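Local coordinates for protein acid phosphatase (Mycobacterium tuberculosis, PDB 2A6P) that hydrolyses a broad range of phosphate monoesters, including sugar phosphates, and can serve as a fructose-1,6-bisphosphatase in gluconeogenesis, at residues L16-T21 against R68-T73. Residues are numbered along the deposited sequence; the frame is centred on the assembly and turned at random.
With SO4 (sulfate ion), chain C.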
ATOM      1  N   LEU A  16      10.543   5.388   5.615  1.00 14.07           N
ATOM      2  CA  LEU A  16      11.001   4.260   6.420  1.00 13.61           C
ATOM      3  C   LEU A  16      10.660   4.485   7.889  1.00 13.56           C
ATOM      4  O   LEU A  16      11.068   5.504   8.474  1.00 12.34           O
ATOM      5  CB  LEU A  16      12.521   4.094   6.287  1.00 12.56           C
ATOM      6  CG  LEU A  16      13.153   3.089   7.272  1.00 14.35           C
ATOM      7  CD1 LEU A  16      12.641   1.680   6.962  1.00 12.15           C
ATOM      8  CD2 LEU A  16      14.680   3.128   7.200  1.00 12.06           C
ATOM      9  N   ARG A  17       9.911   3.557   8.486  1.00 11.78           N
ATOM     10  CA  ARG A  17       9.578   3.678   9.904  1.00 13.46           C
ATOM     11  C   ARG A  17      10.759   3.105  10.690  1.00 14.30           C
ATOM     12  O   ARG A  17      11.391   2.148  10.249  1.00 16.48           O
ATOM     13  CB  ARG A  17       8.310   2.880  10.266  1.00 12.84           C
ATOM     14  CG  ARG A  17       7.970   2.966  11.768  1.00 13.23           C
ATOM     15  CD  ARG A  17       6.713   2.196  12.134  1.00 13.47           C
ATOM     16  NE  ARG A  17       6.385   2.322  13.559  1.00 15.53           N
ATOM     17  CZ  ARG A  17       5.480   1.571  14.185  1.00 15.56           C
ATOM     18  NH1 ARG A  17       4.811   0.642  13.517  1.00 15.24           N
ATOM     19  NH2 ARG A  17       5.258   1.726  15.482  1.00 13.85           N
ATOM     20  N   HIS A  18      11.061   3.686  11.845  1.00 14.20           N
ATOM     21  CA  HIS A  18      12.157   3.188  12.661  1.00 12.76           C
ATOM     22  C   HIS A  18      11.850   1.775  13.188  1.00 13.29           C
ATOM     23  O   HIS A  18      10.706   1.309  13.153  1.00 11.66           O
ATOM     24  CB  HIS A  18      12.399   4.136  13.834  1.00 10.51           C
ATOM     25  CG  HIS A  18      11.237   4.256  14.764  1.00 10.26           C
ATOM     26  ND1 HIS A  18      10.858   3.241  15.618  1.00 11.74           N
ATOM     27  CD2 HIS A  18      10.367   5.271  14.976  1.00  7.53           C
ATOM     28  CE1 HIS A  18       9.804   3.628  16.316  1.00 11.69           C
ATOM     29  NE2 HIS A  18       9.487   4.856  15.947  1.00  9.85           N
ATOM     30  N   GLY A  19      12.882   1.107  13.688  1.00 13.29           N
ATOM     31  CA  GLY A  19      12.721  -0.234  14.207  1.00 13.27           C
ATOM     32  C   GLY A  19      11.940  -0.281  15.503  1.00 15.95           C
ATOM     33  O   GLY A  19      11.525   0.754  16.054  1.00 14.03           O
ATOM     34  N   GLU A  20      11.752  -1.509  15.980  1.00 17.02           N
ATOM     35  CA  GLU A  20      11.027  -1.817  17.208  1.00 18.95           C
ATOM     36  C   GLU A  20      11.670  -1.281  18.500  1.00 19.39           C
ATOM     37  O   GLU A  20      12.895  -1.188  18.609  1.00 18.75           O
ATOM     38  CB  GLU A  20      10.875  -3.342  17.297  1.00 20.47           C
ATOM     39  CG  GLU A  20      10.444  -3.875  18.649  1.00 24.58           C
ATOM     40  CD  GLU A  20      10.574  -5.395  18.741  1.00 28.45           C
ATOM     41  OE1 GLU A  20       9.797  -6.115  18.061  1.00 27.39           O
ATOM     42  OE2 GLU A  20      11.467  -5.868  19.486  1.00 30.46           O
ATOM     43  N   THR A  21      10.825  -0.929  19.464  1.00 19.75           N
ATOM     44  CA  THR A  21      11.269  -0.443  20.769  1.00 21.28           C
ATOM     45  C   THR A  21      10.430  -1.186  21.817  1.00 22.80           C
ATOM     46  O   THR A  21       9.474  -1.889  21.469  1.00 24.72           O
ATOM     47  CB  THR A  21      11.034   1.082  20.943  1.00 21.01           C
ATOM     48  OG1 THR A  21       9.625   1.360  20.923  1.00 20.32           O
ATOM     49  CG2 THR A  21      11.732   1.871  19.824  1.00 19.65           C
ATOM     50  N   ARG A  68      15.988   9.737  18.806  1.00 18.57           N
ATOM     51  CA  ARG A  68      17.155   8.877  18.735  1.00 19.50           C
ATOM     52  C   ARG A  68      16.852   7.543  18.042  1.00 19.27           C
ATOM     53  O   ARG A  68      17.701   7.004  17.325  1.00 18.68           O
ATOM     54  CB  ARG A  68      17.717   8.611  20.133  1.00 23.43           C
ATOM     55  CG  ARG A  68      19.088   7.929  20.083  1.00 32.70           C
ATOM     56  CD  ARG A  68      20.092   8.795  19.296  1.00 38.57           C
ATOM     57  NE  ARG A  68      20.939   8.009  18.397  1.00 43.24           N
ATOM     58  CZ  ARG A  68      21.862   8.530  17.590  1.00 45.46           C
ATOM     59  NH1 ARG A  68      22.067   9.843  17.564  1.00 45.75           N
ATOM     60  NH2 ARG A  68      22.579   7.734  16.801  1.00 46.15           N
ATOM     61  N   ARG A  69      15.650   7.007  18.249  1.00 17.07           N
ATOM     62  CA  ARG A  69      15.300   5.738  17.615  1.00 17.68           C
ATOM     63  C   ARG A  69      15.299   5.836  16.084  1.00 18.45           C
ATOM     64  O   ARG A  69      15.544   4.840  15.403  1.00 20.41           O
ATOM     65  CB  ARG A  69      13.935   5.231  18.123  1.00 15.83           C
ATOM     66  CG  ARG A  69      12.756   6.197  17.959  1.00 14.54           C
ATOM     67  CD  ARG A  69      11.515   5.608  18.623  1.00 14.16           C
ATOM     68  NE  ARG A  69      10.356   6.504  18.639  1.00 14.23           N
ATOM     69  CZ  ARG A  69      10.199   7.536  19.464  1.00 14.97           C
ATOM     70  NH1 ARG A  69      11.143   7.825  20.347  1.00 18.47           N
ATOM     71  NH2 ARG A  69       9.074   8.252  19.435  1.00 12.70           N
ATOM     72  N   THR A  70      15.005   7.021  15.543  1.00 17.72           N
ATOM     73  CA  THR A  70      15.008   7.208  14.093  1.00 17.56           C
ATOM     74  C   THR A  70      16.425   7.520  13.606  1.00 19.37           C
ATOM     75  O   THR A  70      16.841   7.045  12.547  1.00 19.95           O
ATOM     76  CB  THR A  70      14.039   8.348  13.632  1.00 17.77           C
ATOM     77  OG1 THR A  70      14.120   9.458  14.533  1.00 15.21           O
ATOM     78  CG2 THR A  70      12.591   7.833  13.563  1.00 15.55           C
ATOM     79  N   LEU A  71      17.172   8.306  14.378  1.00 19.52           N
ATOM     80  CA  LEU A  71      18.545   8.618  13.988  1.00 20.93           C
ATOM     81  C   LEU A  71      19.332   7.312  13.986  1.00 21.96           C
ATOM     82  O   LEU A  71      20.111   7.031  13.072  1.00 20.57           O
ATOM     83  CB  LEU A  71      19.175   9.607  14.977  1.00 20.16           C
ATOM     84  CG  LEU A  71      18.676  11.055  14.877  1.00 19.74           C
ATOM     85  CD1 LEU A  71      19.211  11.864  16.045  1.00 20.40           C
ATOM     86  CD2 LEU A  71      19.132  11.666  13.543  1.00 21.02           C
ATOM     87  N   ASP A  72      19.106   6.514  15.022  1.00 22.93           N
ATOM     88  CA  ASP A  72      19.769   5.224  15.175  1.00 25.27           C
ATOM     89  C   ASP A  72      19.470   4.330  13.982  1.00 24.76           C
ATOM     90  O   ASP A  72      20.373   3.699  13.421  1.00 25.66           O
ATOM     91  CB  ASP A  72      19.284   4.527  16.445  1.00 29.07           C
ATOM     92  CG  ASP A  72      20.418   4.131  17.358  1.00 33.46           C
ATOM     93  OD1 ASP A  72      21.403   3.542  16.860  1.00 37.22           O
ATOM     94  OD2 ASP A  72      20.317   4.403  18.574  1.00 34.81           O
ATOM     95  N   THR A  73      18.195   4.268  13.604  1.00 23.14           N
ATOM     96  CA  THR A  73      17.783   3.441  12.473  1.00 22.11           C
ATOM     97  C   THR A  73      18.529   3.839  11.192  1.00 22.19           C
ATOM     98  O   THR A  73      19.046   2.977  10.472  1.00 22.39           O
ATOM     99  CB  THR A  73      16.265   3.552  12.235  1.00 21.60           C
ATOM    100  OG1 THR A  73      15.563   3.091  13.395  1.00 18.10           O
ATOM    101  CG2 THR A  73      15.848   2.712  11.033  1.00 20.65           C
TER
HETATM  102  S   SO4 C 204       6.861   3.630  18.590  1.00 41.53           S
HETATM  103  O1  SO4 C 204       6.780   2.471  17.645  1.00 43.69           O
HETATM  104  O2  SO4 C 204       8.034   3.335  19.566  1.00 44.06           O
HETATM  105  O3  SO4 C 204       7.235   4.785  17.869  1.00 44.41           O
HETATM  106  O4  SO4 C 204       5.671   3.524  19.390  1.00 46.25           O
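Arg69 lays its aliphatic chain over one face of the His18 imidazole: CD of Arg69 stands 3.6 Å from the ring centroid and 19° off the ring normal, a CH-pi contact. The Arg69 guanidinium plane is perpendicular to the ring, so the two groups do not stack; its NH1 and NH2 instead bond to the carbonyls of Thr33 and Gly31. At the ring edge, CG2 of Thr70 lies 3.7 Å from CD2 of His18. The turn of the imidazole about CB-CG is fixed by His18 ND1, which donates to a lone pair of Gly19 O at 2.6 Å, only 5° out of the ring plane. With ND1 so engaged, NE2 of His18 faces the sulfate, making a weak hydrogen bond of 3.0 Å to O3. Thr21 OG1 also bonds the anion, and Arg17 NH2 appears to, though its position is less certain. At the CB end of His18, Thr73 OG1, anti to its own carbonyl carbon (chi1 -61°), donates to Arg69 O at 2.7 Å and accepts a weak bond of 3.3 Å from Gly19 N, tying the loop after strand 13-17 to helix 68-76. The Arg-His-Gly sequence, with His18 as the inferred phosphohistidine nucleophile and sulfate probably marking the phosphate site, is the signature of the histidine phosphatase active site.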